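Local coordinates for protein adenylate kinase (Thermus thermophilus, PDB 3CM0) that catalyses the reversible transfer of the terminal phosphate of ATP to AMP, giving two ADP, and so probably keeps the cellular adenine nucleotides in balance, at residues D61-D65 / D66-E70; S22-A25 / Q26-F30; E74-A77 / E78-F82; A178-R181 / A182-I186; E118-R121 / R122-R126. One frame throughout, in Å; residues are numbered along the deposited sequence.

Interaction 1 of 5, residues D61-D65 / D66-E70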
# COMPACT_ATOMS: atom_id res chain seq x y z
N ASP A 61 -10.01 9.00 -17.98
CA ASP A 61 -10.57 7.79 -17.39
C ASP A 61 -9.59 7.17 -16.39
O ASP A 61 -8.41 7.53 -16.35
CB ASP A 61 -10.86 6.77 -18.49
CG ASP A 61 -12.03 7.15 -19.37
OD1 ASP A 61 -12.79 8.07 -19.02
OD2 ASP A 61 -12.20 6.51 -20.43
N LEU A 62 -10.07 6.24 -15.57
CA LEU A 62 -9.18 5.55 -14.64
C LEU A 62 -8.76 4.25 -15.35
O LEU A 62 -9.54 3.69 -16.12
CB LEU A 62 -9.90 5.17 -13.35
CG LEU A 62 -10.55 6.27 -12.50
CD1 LEU A 62 -11.23 5.60 -11.31
CD2 LEU A 62 -9.51 7.28 -12.03
N VAL A 63 -7.54 3.78 -15.10
CA VAL A 63 -7.09 2.53 -15.72
C VAL A 63 -7.93 1.42 -15.09
O VAL A 63 -8.01 1.33 -13.87
CB VAL A 63 -5.60 2.27 -15.45
CG1 VAL A 63 -5.20 0.89 -16.04
CG2 VAL A 63 -4.77 3.38 -16.08
N PRO A 64 -8.58 0.58 -15.93
CA PRO A 64 -9.42 -0.53 -15.46
C PRO A 64 -8.69 -1.51 -14.57
O PRO A 64 -7.49 -1.76 -14.72
CB PRO A 64 -9.91 -1.16 -16.77
CG PRO A 64 -8.75 -0.92 -17.68
CD PRO A 64 -8.42 0.52 -17.39
N ASP A 65 -9.43 -2.08 -13.63
CA ASP A 65 -8.83 -3.04 -12.73
C ASP A 65 -8.21 -4.20 -13.50
O ASP A 65 -7.20 -4.73 -13.08
CB ASP A 65 -9.86 -3.61 -11.74
CG ASP A 65 -10.18 -2.65 -10.61
OD1 ASP A 65 -9.46 -1.66 -10.45
OD2 ASP A 65 -11.15 -2.91 -9.87
N ASP A 66 -8.80 -4.60 -14.62
CA ASP A 66 -8.21 -5.76 -15.28
C ASP A 66 -6.80 -5.50 -15.80
O ASP A 66 -5.96 -6.41 -15.83
CB ASP A 66 -9.14 -6.27 -16.38
CG ASP A 66 -9.36 -5.27 -17.49
OD1 ASP A 66 -9.08 -4.07 -17.29
OD2 ASP A 66 -9.83 -5.70 -18.56
N LEU A 67 -6.53 -4.26 -16.16
CA LEU A 67 -5.20 -3.92 -16.65
C LEU A 67 -4.23 -3.83 -15.47
O LEU A 67 -3.08 -4.25 -15.55
CB LEU A 67 -5.28 -2.60 -17.41
CG LEU A 67 -3.96 -2.17 -18.03
CD1 LEU A 67 -3.44 -3.29 -18.91
CD2 LEU A 67 -4.16 -0.89 -18.83
N ILE A 68 -4.68 -3.27 -14.35
CA ILE A 68 -3.82 -3.17 -13.17
C ILE A 68 -3.43 -4.59 -12.70
O ILE A 68 -2.29 -4.85 -12.37
CB ILE A 68 -4.59 -2.46 -12.02
CG1 ILE A 68 -4.88 -1.01 -12.43
CG2 ILE A 68 -3.79 -2.54 -10.73
CD1 ILE A 68 -5.69 -0.25 -11.41
N LEU A 69 -4.41 -5.49 -12.62
CA LEU A 69 -4.10 -6.86 -12.20
C LEU A 69 -3.20 -7.56 -13.23
O LEU A 69 -2.37 -8.36 -12.86
CB LEU A 69 -5.39 -7.65 -11.98
CG LEU A 69 -6.04 -7.52 -10.57
CD1 LEU A 69 -5.20 -8.25 -9.58
CD2 LEU A 69 -6.19 -6.05 -10.16
N GLU A 70 -3.39 -7.26 -14.52
CA GLU A 70 -2.51 -7.84 -15.55
C GLU A 70 -1.06 -7.39 -15.31
O GLU A 70 -0.11 -8.20 -15.38
CB GLU A 70 -2.97 -7.38 -16.95
CG GLU A 70 -1.91 -7.71 -18.07
CD GLU A 70 -1.70 -9.19 -18.24
OE1 GLU A 70 -2.68 -9.94 -18.02
OE2 GLU A 70 -0.59 -9.62 -18.63

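Interaction 2 of 5, residues S22-A25 / Q26-F30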
# COMPACT_ATOMS: atom_id res chain seq x y z
N SER A 22 9.36 -0.18 2.40
CA SER A 22 10.61 -0.04 1.65
C SER A 22 11.78 -0.70 2.35
O SER A 22 12.68 -1.27 1.70
CB SER A 22 10.89 1.44 1.40
OG SER A 22 10.00 1.95 0.44
N ARG A 23 11.80 -0.63 3.67
CA ARG A 23 12.88 -1.26 4.40
C ARG A 23 12.78 -2.77 4.41
O ARG A 23 13.79 -3.47 4.27
CB ARG A 23 12.95 -0.73 5.83
CG ARG A 23 13.94 -1.51 6.70
CD ARG A 23 14.23 -0.72 7.95
NE ARG A 23 15.08 -1.45 8.87
CZ ARG A 23 15.30 -1.06 10.13
NH1 ARG A 23 14.74 0.05 10.59
NH2 ARG A 23 16.07 -1.79 10.93
N LEU A 24 11.57 -3.31 4.56
CA LEU A 24 11.41 -4.75 4.55
C LEU A 24 11.80 -5.26 3.15
O LEU A 24 12.39 -6.36 3.01
CB LEU A 24 9.94 -5.12 4.82
CG LEU A 24 9.66 -6.62 4.93
CD1 LEU A 24 10.37 -7.20 6.12
CD2 LEU A 24 8.12 -6.85 5.03
N ALA A 25 11.48 -4.46 2.13
CA ALA A 25 11.76 -4.82 0.72
C ALA A 25 13.25 -4.95 0.51
O ALA A 25 13.73 -5.99 0.05
CB ALA A 25 11.21 -3.75 -0.21
N GLN A 26 13.96 -3.89 0.85
CA GLN A 26 15.41 -3.83 0.70
C GLN A 26 16.15 -4.91 1.50
O GLN A 26 17.11 -5.52 1.00
CB GLN A 26 15.91 -2.44 1.10
CG GLN A 26 15.41 -1.32 0.19
CD GLN A 26 15.91 0.06 0.60
OE1 GLN A 26 17.11 0.27 0.78
NE2 GLN A 26 14.99 1.01 0.75
N GLU A 27 15.72 -5.17 2.73
CA GLU A 27 16.38 -6.16 3.55
C GLU A 27 16.11 -7.62 3.23
O GLU A 27 17.02 -8.43 3.31
CB GLU A 27 16.08 -5.92 5.03
CG GLU A 27 16.60 -4.59 5.52
CD GLU A 27 16.59 -4.47 7.04
OE1 GLU A 27 16.15 -5.42 7.72
OE2 GLU A 27 17.03 -3.42 7.54
N LEU A 28 14.89 -7.96 2.86
CA LEU A 28 14.62 -9.37 2.60
C LEU A 28 14.47 -9.80 1.14
O LEU A 28 14.18 -10.98 0.87
CB LEU A 28 13.38 -9.82 3.40
CG LEU A 28 13.49 -9.68 4.92
CD1 LEU A 28 12.31 -10.38 5.54
CD2 LEU A 28 14.79 -10.28 5.45
N GLY A 29 14.66 -8.87 0.23
CA GLY A 29 14.57 -9.18 -1.19
C GLY A 29 13.17 -9.24 -1.78
O GLY A 29 12.91 -10.07 -2.65
N PHE A 30 12.27 -8.40 -1.29
CA PHE A 30 10.91 -8.37 -1.85
C PHE A 30 10.90 -7.24 -2.87
O PHE A 30 11.55 -6.21 -2.66
CB PHE A 30 9.85 -8.00 -0.78
CG PHE A 30 9.50 -9.12 0.15
CD1 PHE A 30 8.28 -9.80 0.02
CD2 PHE A 30 10.38 -9.51 1.16
CE1 PHE A 30 7.93 -10.84 0.88
CE2 PHE A 30 10.05 -10.55 2.04
CZ PHE A 30 8.82 -11.23 1.89
O HOH W 1 17.42 -4.48 10.06

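Interaction 3 of 5, residues E74-A77 / E78-F82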
# COMPACT_ATOMS: atom_id res chain seq x y z
N GLU A 74 2.26 -9.61 -14.48
CA GLU A 74 3.53 -9.48 -15.27
C GLU A 74 4.74 -9.16 -14.41
O GLU A 74 5.90 -9.38 -14.82
CB GLU A 74 3.37 -8.39 -16.32
CG GLU A 74 2.31 -8.72 -17.36
CD GLU A 74 2.13 -7.60 -18.39
OE1 GLU A 74 3.05 -6.74 -18.51
OE2 GLU A 74 1.09 -7.60 -19.09
N GLU A 75 4.44 -8.63 -13.21
CA GLU A 75 5.42 -8.21 -12.21
C GLU A 75 5.57 -9.11 -11.00
O GLU A 75 6.50 -8.92 -10.23
CB GLU A 75 5.07 -6.80 -11.67
CG GLU A 75 5.16 -5.66 -12.66
CD GLU A 75 6.59 -5.21 -12.89
OE1 GLU A 75 7.33 -5.04 -11.89
OE2 GLU A 75 6.95 -5.03 -14.07
N LEU A 76 4.68 -10.09 -10.81
CA LEU A 76 4.85 -10.95 -9.65
C LEU A 76 6.24 -11.57 -9.86
O LEU A 76 6.73 -11.79 -10.97
CB LEU A 76 3.87 -12.12 -9.54
CG LEU A 76 2.47 -11.78 -9.04
CD1 LEU A 76 1.60 -13.03 -9.11
CD2 LEU A 76 2.49 -11.22 -7.63
N ALA A 77 6.80 -11.83 -8.69
CA ALA A 77 8.09 -12.43 -8.44
C ALA A 77 7.91 -13.30 -7.21
O ALA A 77 6.85 -13.30 -6.58
CB ALA A 77 9.11 -11.36 -8.18
N GLU A 78 8.95 -14.04 -6.88
CA GLU A 78 8.93 -14.94 -5.75
C GLU A 78 8.55 -14.17 -4.49
O GLU A 78 7.86 -14.71 -3.63
CB GLU A 78 10.30 -15.57 -5.54
CG GLU A 78 10.86 -16.33 -6.74
CD GLU A 78 12.35 -16.59 -6.62
OE1 GLU A 78 12.76 -17.41 -5.77
OE2 GLU A 78 13.12 -15.95 -7.38
N ARG A 79 8.97 -12.91 -4.40
CA ARG A 79 8.68 -12.13 -3.17
C ARG A 79 8.25 -10.72 -3.54
O ARG A 79 9.02 -9.95 -4.12
CB ARG A 79 9.93 -12.05 -2.29
CG ARG A 79 10.48 -13.39 -1.91
CD ARG A 79 11.69 -13.17 -0.99
NE ARG A 79 12.32 -14.43 -0.61
CZ ARG A 79 13.60 -14.55 -0.28
NH1 ARG A 79 14.39 -13.47 -0.29
NH2 ARG A 79 14.11 -15.73 0.03
N VAL A 80 7.00 -10.37 -3.16
CA VAL A 80 6.45 -9.09 -3.53
C VAL A 80 5.78 -8.39 -2.34
O VAL A 80 5.18 -9.07 -1.48
CB VAL A 80 5.37 -9.30 -4.65
CG1 VAL A 80 4.25 -10.25 -4.12
CG2 VAL A 80 4.78 -7.98 -5.09
N ILE A 81 5.87 -7.06 -2.36
CA ILE A 81 5.25 -6.16 -1.37
C ILE A 81 4.33 -5.18 -2.08
O ILE A 81 4.65 -4.63 -3.16
CB ILE A 81 6.34 -5.41 -0.54
CG1 ILE A 81 6.94 -6.40 0.47
CG2 ILE A 81 5.76 -4.20 0.13
CD1 ILE A 81 8.08 -5.79 1.34
N PHE A 82 3.14 -5.01 -1.50
CA PHE A 82 2.15 -4.09 -1.99
C PHE A 82 2.04 -2.98 -0.95
O PHE A 82 1.88 -3.28 0.21
CB PHE A 82 0.80 -4.79 -2.14
CG PHE A 82 0.82 -5.84 -3.25
CD1 PHE A 82 0.59 -5.46 -4.56
CD2 PHE A 82 1.06 -7.18 -2.95
CE1 PHE A 82 0.60 -6.40 -5.59
CE2 PHE A 82 1.08 -8.15 -3.98
CZ PHE A 82 0.84 -7.75 -5.29

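Interaction 4 of 5, residues A178-R181 / A182-I186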
# COMPACT_ATOMS: atom_id res chain seq x y z
N ALA A 178 10.88 -4.01 13.95
CA ALA A 178 11.00 -5.27 14.66
C ALA A 178 9.62 -5.90 14.88
O ALA A 178 9.46 -7.12 14.80
CB ALA A 178 11.69 -5.07 16.05
N ARG A 179 8.63 -5.08 15.21
CA ARG A 179 7.29 -5.61 15.43
C ARG A 179 6.70 -6.16 14.15
O ARG A 179 6.00 -7.17 14.16
CB ARG A 179 6.36 -4.51 15.99
CG ARG A 179 6.76 -4.05 17.40
CD ARG A 179 6.02 -2.73 17.78
NE ARG A 179 6.49 -2.19 19.06
CZ ARG A 179 6.41 -0.91 19.42
NH1 ARG A 179 5.90 0.01 18.60
NH2 ARG A 179 6.83 -0.56 20.63
N ILE A 180 6.95 -5.48 13.04
CA ILE A 180 6.42 -5.97 11.75
C ILE A 180 7.04 -7.34 11.42
O ILE A 180 6.34 -8.28 11.03
CB ILE A 180 6.74 -4.97 10.62
CG1 ILE A 180 5.87 -3.74 10.79
CG2 ILE A 180 6.57 -5.65 9.21
CD1 ILE A 180 6.36 -2.52 10.00
N ARG A 181 8.37 -7.47 11.54
CA ARG A 181 9.01 -8.75 11.25
C ARG A 181 8.46 -9.85 12.17
O ARG A 181 8.16 -10.96 11.73
CB ARG A 181 10.55 -8.63 11.39
CG ARG A 181 11.14 -7.73 10.31
CD ARG A 181 12.63 -7.90 10.20
NE ARG A 181 12.99 -9.28 9.91
CZ ARG A 181 14.21 -9.66 9.53
NH1 ARG A 181 15.17 -8.76 9.39
NH2 ARG A 181 14.45 -10.94 9.31
N ALA A 182 8.29 -9.53 13.46
CA ALA A 182 7.74 -10.51 14.38
C ALA A 182 6.32 -10.91 13.99
O ALA A 182 5.97 -12.09 14.02
CB ALA A 182 7.74 -9.99 15.78
N ALA A 183 5.51 -9.92 13.64
CA ALA A 183 4.13 -10.19 13.23
C ALA A 183 4.08 -11.13 12.01
O ALA A 183 3.21 -12.01 11.91
CB ALA A 183 3.43 -8.87 12.89
N LEU A 184 4.96 -10.87 11.05
CA LEU A 184 5.04 -11.68 9.82
C LEU A 184 5.77 -13.01 10.02
O LEU A 184 5.51 -14.00 9.33
CB LEU A 184 5.75 -10.87 8.74
CG LEU A 184 4.92 -9.66 8.32
CD1 LEU A 184 5.74 -8.74 7.41
CD2 LEU A 184 3.61 -10.14 7.61
N GLY A 185 6.69 -13.05 10.98
CA GLY A 185 7.44 -14.27 11.23
C GLY A 185 8.62 -14.42 10.27
O GLY A 185 9.09 -15.53 10.04
N ILE A 186 9.09 -13.31 9.70
CA ILE A 186 10.22 -13.36 8.77
C ILE A 186 11.35 -12.42 9.18
O ILE A 186 11.14 -11.62 10.11
CB ILE A 186 9.80 -12.97 7.34
CG1 ILE A 186 9.29 -11.52 7.33
CG2 ILE A 186 8.77 -13.98 6.81
CD1 ILE A 186 8.82 -11.03 5.98
OXT ILE A 186 12.44 -12.49 8.56

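Interaction 5 of 5, residues E118-R121 / R122-R126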
# COMPACT_ATOMS: atom_id res chain seq x y z
N GLU A 118 -1.29 11.57 17.84
CA GLU A 118 0.10 11.54 17.42
C GLU A 118 0.20 11.70 15.89
O GLU A 118 1.12 12.37 15.37
CB GLU A 118 0.77 10.20 17.82
CG GLU A 118 0.91 10.05 19.37
CD GLU A 118 1.88 11.06 19.98
OE1 GLU A 118 2.55 11.78 19.22
OE2 GLU A 118 1.98 11.14 21.23
N LEU A 119 -0.72 11.07 15.17
CA LEU A 119 -0.66 11.23 13.71
C LEU A 119 -0.84 12.71 13.37
O LEU A 119 -0.11 13.27 12.55
CB LEU A 119 -1.75 10.44 13.04
CG LEU A 119 -1.64 8.92 13.01
CD1 LEU A 119 -2.97 8.36 12.59
CD2 LEU A 119 -0.53 8.49 12.07
N VAL A 120 -1.83 13.35 14.00
CA VAL A 120 -2.06 14.77 13.74
C VAL A 120 -0.85 15.62 14.10
O VAL A 120 -0.43 16.49 13.34
CB VAL A 120 -3.28 15.27 14.54
CG1 VAL A 120 -3.43 16.78 14.35
CG2 VAL A 120 -4.54 14.55 14.08
N ARG A 121 -0.26 15.37 15.27
CA ARG A 121 0.92 16.14 15.68
C ARG A 121 2.04 15.99 14.65
O ARG A 121 2.67 16.98 14.25
CB ARG A 121 1.45 15.66 17.04
CG ARG A 121 0.61 16.04 18.21
CD ARG A 121 1.13 15.34 19.47
NE ARG A 121 2.21 16.09 20.11
CZ ARG A 121 3.33 15.55 20.57
NH1 ARG A 121 3.53 14.24 20.46
NH2 ARG A 121 4.24 16.31 21.16
N ARG A 122 2.28 14.76 14.23
CA ARG A 122 3.34 14.48 13.26
C ARG A 122 3.13 15.22 11.96
O ARG A 122 4.04 15.91 11.48
CB ARG A 122 3.40 13.01 12.92
CG ARG A 122 3.87 12.14 14.03
CD ARG A 122 3.87 10.70 13.58
NE ARG A 122 4.34 9.84 14.67
CZ ARG A 122 4.40 8.52 14.59
NH1 ARG A 122 4.03 7.90 13.47
NH2 ARG A 122 4.83 7.82 15.62
N ILE A 123 1.93 15.05 11.40
CA ILE A 123 1.60 15.67 10.13
C ILE A 123 1.70 17.20 10.21
O ILE A 123 2.33 17.84 9.34
CB ILE A 123 0.20 15.26 9.68
CG1 ILE A 123 0.19 13.75 9.40
CG2 ILE A 123 -0.21 16.07 8.44
CD1 ILE A 123 -1.20 13.17 9.22
N LEU A 124 1.11 17.79 11.25
CA LEU A 124 1.18 19.24 11.39
C LEU A 124 2.61 19.74 11.58
O LEU A 124 2.98 20.81 11.10
CB LEU A 124 0.26 19.72 12.54
CG LEU A 124 -1.24 19.53 12.35
CD1 LEU A 124 -1.97 20.06 13.58
CD2 LEU A 124 -1.74 20.26 11.11
N ARG A 125 3.44 18.95 12.26
CA ARG A 125 4.82 19.37 12.45
C ARG A 125 5.60 19.37 11.13
O ARG A 125 6.30 20.35 10.82
CB ARG A 125 5.55 18.47 13.45
CG ARG A 125 7.01 18.89 13.64
CD ARG A 125 7.70 18.13 14.74
NE ARG A 125 9.12 18.50 14.82
CZ ARG A 125 10.05 18.07 13.98
NH1 ARG A 125 9.71 17.25 12.99
NH2 ARG A 125 11.30 18.46 14.11
N ARG A 126 5.52 18.28 10.39
CA ARG A 126 6.23 18.19 9.12
C ARG A 126 5.71 19.30 8.19
O ARG A 126 6.48 19.91 7.44
CB ARG A 126 6.01 16.81 8.49
CG ARG A 126 6.63 16.64 7.11
CD ARG A 126 6.24 15.30 6.48
NE ARG A 126 4.81 15.21 6.22
CZ ARG A 126 4.19 15.72 5.16
NH1 ARG A 126 4.88 16.38 4.23
NH2 ARG A 126 2.88 15.58 5.02
O HOH W 2 4.58 11.44 17.40

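Interaction 1 of 5, residues D61-D65 / D66-E70
Val63, Pro64 and Asp65 meet Leu67, Ile68 and Leu69 in a local contact at the start of helix 65-75, where the loop that leaves the NMP-binding region turns into a helix. Pro64 is the N-cap residue. Its ring suits a place where no backbone N-H is called for, while Ile68 N lies 3.2 Å from Pro64 O, in the carbonyl plane and with an N-H...O angle of 164°; the N-H of Leu67 adds a weaker, bent bond to the same oxygen. One residue on, Leu69 N reaches Asp65 O at 2.9 Å. Beside this polar turn lies a small apolar seam. CG1 of Val63, anti to its own backbone N (chi1 176°), comes against CD2 of Leu67 at 3.5 Å, a tight carbon pair, and CG of Pro64 rests near CB of Leu67 at 3.9 Å. Asp66 turns its carboxylate back beside the proline, OD1 lying 3.1 Å from Pro64 CB at the CB-CG edge of the ring. Asp65 points its carboxylate elsewhere, to the side-chain amide of Gln91, a predicted AMP-binding residue. Leu67 continues onto helix 48-58, and Ile68 touches Thr35 and Phe85. Asp61, Leu62 and Val63 are themselves predicted to contact AMP. Two acidic residues in the first turn should interact favourably with the positive end of the helix dipole, while the aliphatic groups bind the turn to the neighbouring helices.

Interaction 2 of 5, residues S22-A25 / Q26-F30
The carbonyl O of Ala25 receives two backbone N-H groups at the end of helix 17-28. Phe30 N lies 3.1 Å from Ala25 O, in the carbonyl plane and on a lone pair, and Gly29 N makes a weak, bent bond to the same atom. Gly29 has positive phi (81°), a backbone shape in which a CB would press on the preceding carbonyl; glycine therefore suits the place where the chain leaves the helix and turns towards strand 31-33. Facing helix 173-184, Arg23 and Glu27 stand one turn apart. Arg23 runs extended from CG to NE, with CG anti to the backbone N (chi1 171°), which carries its NE to Glu27 OE2 at 3.1 Å in a salt bridge. The donor arrives from above the carboxylate plane, and the two flat groups are inclined by 59°. Water 1 closes a second path, accepting from Arg23 NH2 and donating to Glu27 OE2 at 2.8 Å. Both charged groups have further partners on helix 173-184: Arg23 bridges to Asp174 and makes a cation-pi contact with Tyr177, whose hydroxyl is bonded to Glu27 OE1. Among the aliphatic groups CD1 of Leu24 touches CD1 of Leu28 at 3.8 Å, and Leu24, Ala25 and Phe30 pack on Ile81 of the sheet. This amphipathic helix, its ionic pair turned to helix 173-184 while Leu24 and Ala25 reach strand 79-83, is the one that follows the ATP-binding loop in the P-loop kinase fold.

Interaction 3 of 5, residues E74-A77 / E78-F82
From the weakly bonded end of helix 65-75 the backbone extends through Leu76 and Ala77, bends at Glu78, which has helical angles (phi -55°, psi -34°), and straightens again into strand 79-83. Across this bend the two segments share no hydrogen bond, and their side-chain contact is aliphatic: CD2 of Leu76 meets CG1 of Val80 at 4.0 Å, the two side chains slanting past each other. Val80 holds CG1 between its backbone N and carbonyl carbon (chi1 59°), the branch turned to Leu76, while CG2 sits 3.8 Å above the ring plane of Phe82, offset toward its rim. The valine thus links the connecting loop to an aromatic ring on the same side of the sheet. A beta-branched residue suits an extended strand, and leucine has the length to reach it from the loop. The methyl of Ala77 touches Lys31 of the edge strand; Glu78 lies at the surface, and Arg79, also exposed, makes a weak hydrogen bond through NH1 to the carbonyl of Leu28. Strand 79-83 is placed between strands 4-10 and 31-33, Val80 bonding through its backbone to Gln5 and Val7, Arg79 and Ile81 to Lys31, while on the other face of the sheet Ile81 packs against helix 17-28. With the polar backbone of the strand served by its neighbours, what binds the turn to the strand here is dispersion and the burial of apolar surface.

Interaction 4 of 5, residues A178-R181 / A182-I186
Arg181 leaves the helix with CG anti to its carbonyl carbon (chi1 -67°) and folds at chi3 (58°), a bend that swings its guanidinium round to the carboxylate that ends the chain at Ile186. Two nitrogens grip it side-on, one to each oxygen. The NE bond to Ile186 O is 3.0 Å long and nearly straight, and that oxygen lies in the guanidinium plane; NH2 reaches OXT at 2.6 Å, somewhat tilted from the plane, as a salt bridge. A long, weak ion pair joins the third nitrogen, NH1, to Glu27. Arginine suits this position because a planar group with parallel donors can serve both oxygens of a carboxylate. The backbone O of Arg181 is gripped as well, by Gly185 N at 2.7 Å and Ile186 N at 3.2 Å. Earlier in the helix the regular bonds persist, among them Leu184 N to Ile180 O at 2.9 Å. Ile180 and Leu184 lie side by side, pointing the same way, Ile180 CG2 lying 3.7 Å from Leu184 CD1, and both continue into the core: Ile180 on Phe9 and Val110, Leu184 on Val7 and Leu24. The small Ala183 lies close to strand 164-168 through Lys165 and Val167. Gly185 takes positive phi, where a CB would press on the preceding carbonyl O, and so suits the residue that leaves the helix; the bonds from Ile186 N to Arg181 O and, weakly, from Gly185 N to Ala182 O complete a Schellman motif that ends the last helix of the fold.

Interaction 5 of 5, residues E118-R121 / R122-R126
Val120 and Leu124 form the close-packed side of this helical turn: side by side and pointing the same way, they bring CG1 of Val120 to 3.7 Å from CD1 of Leu124. Both lean on helix 137-160, Val120 on Leu144 and Leu124 on Val140, with Ile123 also on Val140. Val120 places CG1 anti to the backbone N (chi1 175°), which turns this methyl along the helix towards the leucine. The backbone here is regular, with Leu124 N to Val120 O and Ile123 N to Leu119 O both 2.9 Å. The opposite character belongs to the ionic side, where Glu118, Arg121 and Arg122 hold looser ties. Arg121 bends at chi3 (86°), bringing NH1 to Glu118 OE1 at 2.9 Å, a salt bridge on the syn side of the carboxylate and in the guanidinium plane. Arg122 does not touch that carboxylate directly; water 2 stands between, donating to Glu118 OE1 at 2.7 Å and accepting from Arg122 NE at 3.2 Å. CG of Arg122 passes 3.1 Å from Glu118 O, and the extended chain beyond it carries NH1 to the carbonyl of Gly14 in the predicted ATP-binding loop. Arg126, predicted to bind ATP, lies further along the helix in the LID and is bridged to Glu130. One glutamate facing two arginines should partly offset their charge, while the water-mediated link probably ties Arg122 to Glu118 less rigidly than the direct salt bridge holds Arg121.

Interactions 1 and 3 are surface contacts without ionic links across them; 2, 4 and 5 are partly buried and carry salt bridges, and 2 and 4 also close a helix end as 1 opens one. Interactions 2 and 4 touch, the ends of helices 17-28 and 173-184 lying together on the sheet, each at a glycine of positive phi. Interaction 3 touches interaction 2 through Phe30 and Ile81; its side-chain contact is aliphatic, with no hydrogen bond between its segments. Interactions 1 and 3 share helix 65-75, one at its capped start, the other at and just beyond its end. Interaction 5 lies on the helix entering the LID, its centre about 34 Å from that of interaction 1.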